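PDB 6GZF: glutathione S-transferase from Natrialba magadii ATCC 43099, which probably transfers or removes glutathione through a cysteine nucleophile, as glutathionyl-hydroquinone reductases of the Xi class of glutathione transferases do. Local coordinates for residues R74-L79 and H282-T287; I153-D158 and L236-I241; Y264-D269 and P314-E319. All blocks are in the same frame, centred on the assembly; numbering follows the deposited sequence.

Contacts 1 and 2 both join the thioredoxin-like N-terminal domain to the helical C-terminal domain. Their centres lie 12 Å apart and they touch directly: Leu76 CD1 of contact 1 packs 4.1 Å from Ile241 CD1 of contact 2. Along the chain, both segments of contact 2 fall between those of contact 1. Contact 3 is about 22 Å from contact 1 and 24 Å from contact 2, centre to centre, and ties a C-terminal extension to a loop at the subunit interface. The predicted nucleophile Cys64 is about 12 Å from Thr287 of contact 1, side chain to side chain, and the predicted glutathione-binding Ser150 about 6 Å from Met154 of contact 2.

Contact 1. Residues R74-L79 and H282-T287; sequences RTLKGL and HGIAET
Thr75, near the C-terminal end of helix 65-77, faces Gly283 of the loop between helices 271-279 and 290-299, their CA atoms 6.1 Å apart. No hydrogen bond spans the two segments; they meet by van der Waals contact. Thr75 has the largest share, through its two branches. Its methyl, anti to the backbone N, lies against the Gly283 peptide, CG2 being 3.4 Å from Gly283 O. A CB on Gly283 would point at that methyl, and at the positive phi of 106° would also press against the preceding carbonyl oxygen. The other branch meets Thr287 tip to tip, with Thr75 OG1 3.3 Å from Thr287 CG2, while the same hydroxyl hydrogen-bonds to Leu71 O within its own helix. Both branches of Thr287 engage helix 65-77: its methyl meets Thr75, while OG1 donates to Ile284 O at 2.7 Å, in the carbonyl plane on a lone pair, and also hydrogen-bonds to His68 NE2 of that helix. Ile284 O takes Thr287 N as well, so two donors from one residue close the turn on this oxygen. One residue on, Leu76 CD2 comes within 4.2 Å of Ile284 CG1, an apolar contact that Ile241 and Phe244 of helix 238-247 extend. Helix 65-77 stops just past the contact at Gly78, where Leu79 N bonds to Arg74 O at 2.9 Å and Gly78 N bonds weakly to Thr75 O. This Schellman motif, with Gly78 as C-prime residue, closes the first helix of the thioredoxin-like domain at the domain interface of the glutathione transferase fold.

Contact 2. Residues I153-D158 and L236-I241; sequences IMRMFD and LTEADI
Glu238, in the first turn of helix 238-247, reaches across the interdomain interface of the glutathione transferase fold to Arg155 and Asp158 on helix 150-159. Its chain is extended beyond CG and crosses Arg155 at about a right angle. Arg155 NE donates to Glu238 OE1 at 3.2 Å with an N-H...O angle of 166°, on the syn side but 29° out of the carboxylate plane; the companion bond to OE2 is weak. The bends of Arg155 at chi2 and chi3 bring NE to the carboxylate, while NH1 makes a salt bridge to Asp181, and Tyr172 adds a cation-pi contact. Asp158 meets Glu238 tip to tip, Asp158 OD2 and Glu238 OE2 being two acceptors of like charge that lie close together with no hydrogen bond between them. Asp158 OD1 receives a weak hydrogen bond from Leu171 N. An alanine at Glu238, lacking the carboxylate, would probably leave Arg155 NE without this acceptor and its guanidinium held chiefly by Asp181 and Tyr172. The helix start is held by a capping box: Thr237 N donates to Asp240 OD1 at 2.9 Å, and Ala239 N gives a weak bond to Thr237 OG1. Asp240 OD2 is satisfied by Tyr274 OH and Leu231 N. Alongside the charged cluster, Met154 slides past Glu238 and Ile241, its CE 3.8 Å from Glu238 CB and its SD 3.8 Å from Ile241 CG2.

Contact 3. Residues Y264-D269 and P314-E319; sequences YIREFD and PDLDFE
Part of the dimer interface, the loop between helices 250-254 and 271-279 brings Tyr264 and Arg266 against Pro314 and Leu316 of the C-terminal extension that follows helix 290-299. Tyr264 and Pro314 meet tip to tip: Pro314 CG lies 3.4 Å from Tyr264 OH and 3.6 Å from Tyr264 CZ. The hydroxyl finds its polar partner in His255 of the second subunit, and the Tyr264 ring also meets its counterpart there. Arg266 starts with CG between the backbone N and the carbonyl carbon, chi1 78°, then runs extended from CG to NE past the tail. Leu316 CD2 packs 3.7 Å from Arg266 CD, and Pro314 CB lies over one face of the guanidinium, 3.7 Å from Arg266 NH1. In the Xi-class dimer this loop thus works on two fronts, since the NH2 of Arg266 is salt-bridged to Glu267 of the second subunit, and the reciprocal pair forms as well. Within its own chain, Glu267 accepts from Tyr264 N at 3.2 Å through the anti lone pair of OE1. Trp272 of helix 271-279 touches both Arg266 and Leu316, and Asp251 receives hydrogen bonds from the backbone N atoms of Ile265 and Arg266.

Contact 1. Residues R74-L79 and H282-T287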
loop_
_atom_site.group_PDB
_atom_site.type_symbol
_atom_site.label_atom_id
_atom_site.label_comp_id
_atom_site.label_asym_id
_atom_site.label_seq_id
_atom_site.Cartn_x
_atom_site.Cartn_y
_atom_site.Cartn_z
ATOM N N ARG A 74 2.817 -12.324 -28.657
ATOM C CA ARG A 74 3.812 -12.221 -29.721
ATOM C C ARG A 74 4.977 -13.174 -29.480
ATOM O O ARG A 74 5.502 -13.776 -30.415
ATOM C CB ARG A 74 4.330 -10.786 -29.839
ATOM C CG ARG A 74 5.124 -10.518 -31.110
ATOM C CD ARG A 74 5.737 -9.127 -31.108
ATOM N NE ARG A 74 6.909 -9.045 -30.240
ATOM C CZ ARG A 74 8.090 -8.570 -30.623
ATOM N NH1 ARG A 74 8.259 -8.127 -31.861
ATOM N NH2 ARG A 74 9.102 -8.535 -29.766
ATOM N N THR A 75 5.373 -13.309 -28.219
ATOM C CA THR A 75 6.470 -14.192 -27.850
ATOM C C THR A 75 6.061 -15.659 -27.938
ATOM O O THR A 75 6.811 -16.491 -28.446
ATOM C CB THR A 75 6.974 -13.892 -26.428
ATOM O OG1 THR A 75 7.197 -12.485 -26.286
ATOM C CG2 THR A 75 8.265 -14.644 -26.148
ATOM N N LEU A 76 4.865 -15.967 -27.441
ATOM C CA LEU A 76 4.349 -17.331 -27.465
ATOM C C LEU A 76 4.163 -17.833 -28.891
ATOM O O LEU A 76 4.426 -18.998 -29.190
ATOM C CB LEU A 76 3.021 -17.415 -26.707
ATOM C CG LEU A 76 3.104 -17.430 -25.180
ATOM C CD1 LEU A 76 1.716 -17.513 -24.568
ATOM C CD2 LEU A 76 3.971 -18.584 -24.704
ATOM N N LYS A 77 3.714 -16.944 -29.769
ATOM C CA LYS A 77 3.466 -17.298 -31.160
ATOM C C LYS A 77 4.756 -17.368 -31.969
ATOM O O LYS A 77 4.827 -18.064 -32.981
ATOM C CB LYS A 77 2.510 -16.291 -31.800
ATOM C CG LYS A 77 1.349 -16.927 -32.527
ATOM C CD LYS A 77 0.514 -17.759 -31.576
ATOM C CE LYS A 77 -0.710 -18.310 -32.274
ATOM N NZ LYS A 77 -0.364 -19.250 -33.374
ATOM N N GLY A 78 5.774 -16.644 -31.516
ATOM C CA GLY A 78 7.006 -16.520 -32.270
ATOM C C GLY A 78 6.790 -15.571 -33.431
ATOM O O GLY A 78 7.037 -15.916 -34.586
ATOM N N LEU A 79 6.317 -14.369 -33.116
ATOM C CA LEU A 79 5.983 -13.380 -34.134
ATOM C C LEU A 79 6.897 -12.161 -34.067
ATOM O O LEU A 79 6.607 -11.129 -34.672
ATOM C CB LEU A 79 4.524 -12.942 -33.990
ATOM C CG LEU A 79 3.463 -13.925 -34.489
ATOM C CD1 LEU A 79 2.065 -13.441 -34.127
ATOM C CD2 LEU A 79 3.590 -14.133 -35.990
ATOM N N HIS A 282 8.228 -20.858 -21.207
ATOM C CA HIS A 282 9.391 -20.384 -21.953
ATOM C C HIS A 282 9.091 -19.182 -22.846
ATOM O O HIS A 282 8.213 -19.235 -23.707
ATOM C CB HIS A 282 9.972 -21.518 -22.800
ATOM C CG HIS A 282 11.335 -21.224 -23.346
ATOM N ND1 HIS A 282 12.479 -21.328 -22.585
ATOM C CD2 HIS A 282 11.735 -20.824 -24.576
ATOM C CE1 HIS A 282 13.526 -21.008 -23.322
ATOM N NE2 HIS A 282 13.103 -20.698 -24.535
ATOM N N GLY A 283 9.831 -18.098 -22.624
ATOM C CA GLY A 283 9.687 -16.891 -23.418
ATOM C C GLY A 283 8.976 -15.765 -22.691
ATOM O O GLY A 283 9.251 -14.590 -22.932
ATOM N N ILE A 284 8.061 -16.128 -21.797
ATOM C CA ILE A 284 7.242 -15.152 -21.084
ATOM C C ILE A 284 8.072 -14.287 -20.132
ATOM O O ILE A 284 7.834 -13.084 -20.007
ATOM C CB ILE A 284 6.108 -15.853 -20.297
ATOM C CG1 ILE A 284 5.053 -16.391 -21.264
ATOM C CG2 ILE A 284 5.461 -14.904 -19.299
ATOM C CD1 ILE A 284 3.813 -16.935 -20.586
ATOM N N ALA A 285 9.053 -14.903 -19.479
ATOM C CA ALA A 285 9.877 -14.221 -18.481
ATOM C C ALA A 285 10.576 -12.977 -19.034
ATOM O O ALA A 285 10.731 -11.981 -18.327
ATOM C CB ALA A 285 10.906 -15.185 -17.908
ATOM N N GLU A 286 10.988 -13.037 -20.296
ATOM C CA GLU A 286 11.707 -11.928 -20.917
ATOM C C GLU A 286 10.776 -10.787 -21.318
ATOM O O GLU A 286 11.232 -9.725 -21.742
ATOM C CB GLU A 286 12.491 -12.414 -22.140
ATOM C CG GLU A 286 13.716 -13.255 -21.809
ATOM C CD GLU A 286 13.364 -14.651 -21.331
ATOM O OE1 GLU A 286 12.351 -15.205 -21.806
ATOM O OE2 GLU A 286 14.101 -15.193 -20.481
ATOM N N THR A 287 9.472 -11.007 -21.183
ATOM C CA THR A 287 8.490 -9.976 -21.497
ATOM C C THR A 287 8.075 -9.228 -20.237
ATOM O O THR A 287 7.241 -8.324 -20.283
ATOM C CB THR A 287 7.239 -10.569 -22.166
ATOM O OG1 THR A 287 6.382 -11.136 -21.168
ATOM C CG2 THR A 287 7.628 -11.638 -23.171
#

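Contact 2. Residues I153-D158 and L236-I241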
loop_
_atom_site.group_PDB
_atom_site.type_symbol
_atom_site.label_atom_id
_atom_site.label_comp_id
_atom_site.label_asym_id
_atom_site.label_seq_id
_atom_site.Cartn_x
_atom_site.Cartn_y
_atom_site.Cartn_z
ATOM N N ILE A 153 -5.975 -7.180 -30.444
ATOM C CA ILE A 153 -4.635 -7.333 -31.003
ATOM C C ILE A 153 -4.063 -8.688 -30.594
ATOM O O ILE A 153 -3.416 -9.367 -31.393
ATOM C CB ILE A 153 -3.689 -6.202 -30.551
ATOM C CG1 ILE A 153 -4.171 -4.854 -31.093
ATOM C CG2 ILE A 153 -2.268 -6.465 -31.027
ATOM C CD1 ILE A 153 -3.315 -3.685 -30.667
ATOM N N MET A 154 -4.317 -9.079 -29.349
ATOM C CA MET A 154 -3.930 -10.401 -28.869
ATOM C C MET A 154 -4.603 -11.489 -29.698
ATOM O O MET A 154 -3.965 -12.461 -30.104
ATOM C CB MET A 154 -4.289 -10.571 -27.391
ATOM C CG MET A 154 -4.177 -12.006 -26.894
ATOM S SD MET A 154 -4.203 -12.168 -25.097
ATOM C CE MET A 154 -5.872 -11.633 -24.726
ATOM N N ARG A 155 -5.896 -11.307 -29.952
ATOM C CA ARG A 155 -6.684 -12.273 -30.709
ATOM C C ARG A 155 -6.180 -12.441 -32.141
ATOM O O ARG A 155 -6.001 -13.563 -32.613
ATOM C CB ARG A 155 -8.158 -11.860 -30.724
ATOM C CG ARG A 155 -9.042 -12.728 -31.607
ATOM C CD ARG A 155 -9.038 -14.178 -31.151
ATOM N NE ARG A 155 -9.519 -14.321 -29.781
ATOM C CZ ARG A 155 -10.801 -14.426 -29.449
ATOM N NH1 ARG A 155 -11.152 -14.553 -28.177
ATOM N NH2 ARG A 155 -11.734 -14.402 -30.391
ATOM N N MET A 156 -5.950 -11.329 -32.830
ATOM C CA MET A 156 -5.524 -11.393 -34.223
ATOM C C MET A 156 -4.069 -11.856 -34.344
ATOM O O MET A 156 -3.691 -12.467 -35.344
ATOM C CB MET A 156 -5.720 -10.041 -34.914
ATOM C CG MET A 156 -4.809 -8.927 -34.434
ATOM S SD MET A 156 -5.168 -7.374 -35.279
ATOM C CE MET A 156 -6.672 -6.863 -34.449
ATOM N N PHE A 157 -3.261 -11.573 -33.325
ATOM C CA PHE A 157 -1.920 -12.149 -33.239
ATOM C C PHE A 157 -2.025 -13.664 -33.162
ATOM O O PHE A 157 -1.180 -14.394 -33.679
ATOM C CB PHE A 157 -1.162 -11.629 -32.013
ATOM C CG PHE A 157 -0.493 -10.300 -32.216
ATOM C CD1 PHE A 157 -0.743 -9.538 -33.344
ATOM C CD2 PHE A 157 0.402 -9.818 -31.273
ATOM C CE1 PHE A 157 -0.121 -8.316 -33.523
ATOM C CE2 PHE A 157 1.029 -8.598 -31.446
ATOM C CZ PHE A 157 0.767 -7.846 -32.573
ATOM N N ASP A 158 -3.085 -14.118 -32.504
ATOM C CA ASP A 158 -3.276 -15.524 -32.184
ATOM C C ASP A 158 -3.830 -16.335 -33.356
ATOM O O ASP A 158 -3.393 -17.457 -33.603
ATOM C CB ASP A 158 -4.214 -15.641 -30.979
ATOM C CG ASP A 158 -4.204 -17.019 -30.356
ATOM O OD1 ASP A 158 -3.230 -17.768 -30.567
ATOM O OD2 ASP A 158 -5.172 -17.349 -29.644
ATOM N N LEU A 236 -3.320 -23.878 -22.213
ATOM C CA LEU A 236 -2.965 -22.468 -22.094
ATOM C C LEU A 236 -3.676 -21.647 -23.164
ATOM O O LEU A 236 -3.563 -21.940 -24.353
ATOM C CB LEU A 236 -1.450 -22.287 -22.212
ATOM C CG LEU A 236 -0.872 -20.930 -21.811
ATOM C CD1 LEU A 236 -0.918 -20.763 -20.305
ATOM C CD2 LEU A 236 0.551 -20.777 -22.328
ATOM N N THR A 237 -4.412 -20.621 -22.744
ATOM C CA THR A 237 -5.184 -19.807 -23.678
ATOM C C THR A 237 -5.000 -18.310 -23.440
ATOM O O THR A 237 -4.246 -17.899 -22.559
ATOM C CB THR A 237 -6.690 -20.132 -23.593
ATOM O OG1 THR A 237 -7.172 -19.833 -22.277
ATOM C CG2 THR A 237 -6.946 -21.601 -23.905
ATOM N N GLU A 238 -5.700 -17.504 -24.237
ATOM C CA GLU A 238 -5.687 -16.053 -24.085
ATOM C C GLU A 238 -6.233 -15.635 -22.726
ATOM O O GLU A 238 -5.859 -14.591 -22.192
ATOM C CB GLU A 238 -6.508 -15.385 -25.188
ATOM C CG GLU A 238 -6.009 -15.626 -26.599
ATOM C CD GLU A 238 -6.800 -14.838 -27.628
ATOM O OE1 GLU A 238 -7.655 -14.023 -27.220
ATOM O OE2 GLU A 238 -6.568 -15.028 -28.839
ATOM N N ALA A 239 -7.127 -16.454 -22.181
ATOM C CA ALA A 239 -7.738 -16.188 -20.884
ATOM C C ALA A 239 -6.680 -16.097 -19.792
ATOM O O ALA A 239 -6.801 -15.302 -18.860
ATOM C CB ALA A 239 -8.755 -17.267 -20.548
ATOM N N ASP A 240 -5.638 -16.912 -19.919
ATOM C CA ASP A 240 -4.550 -16.918 -18.951
ATOM C C ASP A 240 -3.663 -15.686 -19.105
ATOM O O ASP A 240 -3.132 -15.171 -18.123
ATOM C CB ASP A 240 -3.711 -18.189 -19.095
ATOM C CG ASP A 240 -4.548 -19.451 -19.008
ATOM O OD1 ASP A 240 -5.047 -19.907 -20.058
ATOM O OD2 ASP A 240 -4.713 -19.980 -17.889
ATOM N N ILE A 241 -3.509 -15.222 -20.341
ATOM C CA ILE A 241 -2.683 -14.052 -20.624
ATOM C C ILE A 241 -3.304 -12.788 -20.032
ATOM O O ILE A 241 -2.600 -11.930 -19.498
ATOM C CB ILE A 241 -2.474 -13.864 -22.141
ATOM C CG1 ILE A 241 -1.834 -15.116 -22.745
ATOM C CG2 ILE A 241 -1.612 -12.641 -22.420
ATOM C CD1 ILE A 241 -1.448 -14.967 -24.199
#

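Contact 3. Residues Y264-D269 and P314-E319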
loop_
_atom_site.group_PDB
_atom_site.type_symbol
_atom_site.label_atom_id
_atom_site.label_comp_id
_atom_site.label_asym_id
_atom_site.label_seq_id
_atom_site.Cartn_x
_atom_site.Cartn_y
_atom_site.Cartn_z
ATOM N N TYR A 264 -2.053 -10.808 -0.325
ATOM C CA TYR A 264 -1.060 -11.034 -1.368
ATOM C C TYR A 264 -1.569 -12.087 -2.344
ATOM O O TYR A 264 -2.308 -12.992 -1.958
ATOM C CB TYR A 264 0.272 -11.491 -0.767
ATOM C CG TYR A 264 1.221 -10.382 -0.369
ATOM C CD1 TYR A 264 1.399 -9.265 -1.175
ATOM C CD2 TYR A 264 1.954 -10.465 0.809
ATOM C CE1 TYR A 264 2.274 -8.256 -0.813
ATOM C CE2 TYR A 264 2.830 -9.461 1.179
ATOM C CZ TYR A 264 2.987 -8.359 0.365
ATOM O OH TYR A 264 3.859 -7.361 0.733
ATOM N N ILE A 265 -1.177 -11.970 -3.607
ATOM C CA ILE A 265 -1.450 -13.026 -4.573
ATOM C C ILE A 265 -0.660 -14.267 -4.171
ATOM O O ILE A 265 -1.128 -15.398 -4.322
ATOM C CB ILE A 265 -1.089 -12.597 -6.009
ATOM C CG1 ILE A 265 -2.093 -11.563 -6.517
ATOM C CG2 ILE A 265 -1.073 -13.794 -6.947
ATOM C CD1 ILE A 265 -3.511 -12.083 -6.618
ATOM N N ARG A 266 0.529 -14.043 -3.619
ATOM C CA ARG A 266 1.402 -15.136 -3.204
ATOM C C ARG A 266 0.858 -15.879 -1.985
ATOM O O ARG A 266 1.359 -16.945 -1.629
ATOM C CB ARG A 266 2.811 -14.614 -2.908
ATOM C CG ARG A 266 2.958 -13.919 -1.564
ATOM C CD ARG A 266 4.414 -13.577 -1.285
ATOM N NE ARG A 266 4.581 -12.844 -0.032
ATOM C CZ ARG A 266 5.741 -12.359 0.398
ATOM N NH1 ARG A 266 6.841 -12.529 -0.324
ATOM N NH2 ARG A 266 5.803 -11.704 1.549
ATOM N N GLU A 267 -0.165 -15.317 -1.348
ATOM C CA GLU A 267 -0.785 -15.959 -0.194
ATOM C C GLU A 267 -1.900 -16.915 -0.611
ATOM O O GLU A 267 -2.335 -17.752 0.180
ATOM C CB GLU A 267 -1.328 -14.910 0.777
ATOM C CG GLU A 267 -0.261 -14.235 1.621
ATOM C CD GLU A 267 -0.847 -13.378 2.727
ATOM O OE1 GLU A 267 -1.505 -12.364 2.412
ATOM O OE2 GLU A 267 -0.648 -13.720 3.912
ATOM N N PHE A 268 -2.361 -16.789 -1.852
ATOM C CA PHE A 268 -3.365 -17.705 -2.386
ATOM C C PHE A 268 -2.766 -19.088 -2.622
ATOM O O PHE A 268 -1.643 -19.215 -3.111
ATOM C CB PHE A 268 -3.965 -17.160 -3.684
ATOM C CG PHE A 268 -4.988 -16.079 -3.475
ATOM C CD1 PHE A 268 -6.314 -16.401 -3.241
ATOM C CD2 PHE A 268 -4.626 -14.742 -3.520
ATOM C CE1 PHE A 268 -7.260 -15.413 -3.050
ATOM C CE2 PHE A 268 -5.570 -13.748 -3.328
ATOM C CZ PHE A 268 -6.888 -14.085 -3.094
ATOM N N ASP A 269 -3.527 -20.122 -2.272
ATOM C CA ASP A 269 -3.060 -21.499 -2.381
ATOM C C ASP A 269 -2.764 -21.916 -3.819
ATOM O O ASP A 269 -1.828 -22.676 -4.069
ATOM C CB ASP A 269 -4.090 -22.460 -1.780
ATOM C CG ASP A 269 -4.275 -22.263 -0.288
ATOM O OD1 ASP A 269 -3.299 -21.879 0.390
ATOM O OD2 ASP A 269 -5.398 -22.495 0.207
ATOM N N PRO A 314 7.745 -6.975 -2.094
ATOM C CA PRO A 314 8.181 -8.290 -1.607
ATOM C C PRO A 314 9.326 -8.877 -2.426
ATOM O O PRO A 314 9.540 -8.474 -3.568
ATOM C CB PRO A 314 6.923 -9.158 -1.755
ATOM C CG PRO A 314 5.789 -8.195 -1.919
ATOM C CD PRO A 314 6.375 -7.020 -2.628
ATOM N N ASP A 315 10.051 -9.821 -1.835
ATOM C CA ASP A 315 11.075 -10.563 -2.555
ATOM C C ASP A 315 10.433 -11.794 -3.185
ATOM O O ASP A 315 10.426 -12.874 -2.596
ATOM C CB ASP A 315 12.221 -10.961 -1.624
ATOM C CG ASP A 315 13.488 -11.321 -2.377
ATOM O OD1 ASP A 315 13.726 -10.739 -3.456
ATOM O OD2 ASP A 315 14.248 -12.184 -1.887
ATOM N N LEU A 316 9.884 -11.616 -4.382
ATOM C CA LEU A 316 9.102 -12.660 -5.033
ATOM C C LEU A 316 9.963 -13.617 -5.848
ATOM O O LEU A 316 10.610 -13.217 -6.815
ATOM C CB LEU A 316 8.034 -12.035 -5.932
ATOM C CG LEU A 316 6.817 -11.450 -5.215
ATOM C CD1 LEU A 316 5.883 -10.777 -6.208
ATOM C CD2 LEU A 316 6.087 -12.532 -4.438
ATOM N N ASP A 317 9.958 -14.885 -5.452
ATOM C CA ASP A 317 10.679 -15.914 -6.186
ATOM C C ASP A 317 9.782 -16.522 -7.256
ATOM O O ASP A 317 9.184 -17.578 -7.049
ATOM C CB ASP A 317 11.191 -16.998 -5.237
ATOM C CG ASP A 317 12.257 -17.874 -5.868
ATOM O OD1 ASP A 317 12.869 -17.442 -6.868
ATOM O OD2 ASP A 317 12.485 -18.992 -5.362
ATOM N N PHE A 318 9.683 -15.844 -8.395
ATOM C CA PHE A 318 8.895 -16.336 -9.518
ATOM C C PHE A 318 9.449 -17.660 -10.030
ATOM O O PHE A 318 8.712 -18.492 -10.560
ATOM C CB PHE A 318 8.872 -15.311 -10.655
ATOM C CG PHE A 318 8.016 -14.108 -10.378
ATOM C CD1 PHE A 318 6.641 -14.230 -10.266
ATOM C CD2 PHE A 318 8.585 -12.852 -10.247
ATOM C CE1 PHE A 318 5.850 -13.123 -10.019
ATOM C CE2 PHE A 318 7.800 -11.740 -9.999
ATOM C CZ PHE A 318 6.431 -11.876 -9.885
ATOM N N GLU A 319 10.755 -17.846 -9.866
ATOM C CA GLU A 319 11.432 -19.033 -10.372
ATOM C C GLU A 319 11.347 -20.203 -9.393
ATOM O O GLU A 319 12.000 -21.229 -9.586
ATOM C CB GLU A 319 12.896 -18.714 -10.680
ATOM C CG GLU A 319 13.094 -17.497 -11.575
ATOM C CD GLU A 319 12.931 -17.809 -13.053
ATOM O OE1 GLU A 319 12.353 -18.864 -13.389
ATOM O OE2 GLU A 319 13.386 -16.992 -13.882
#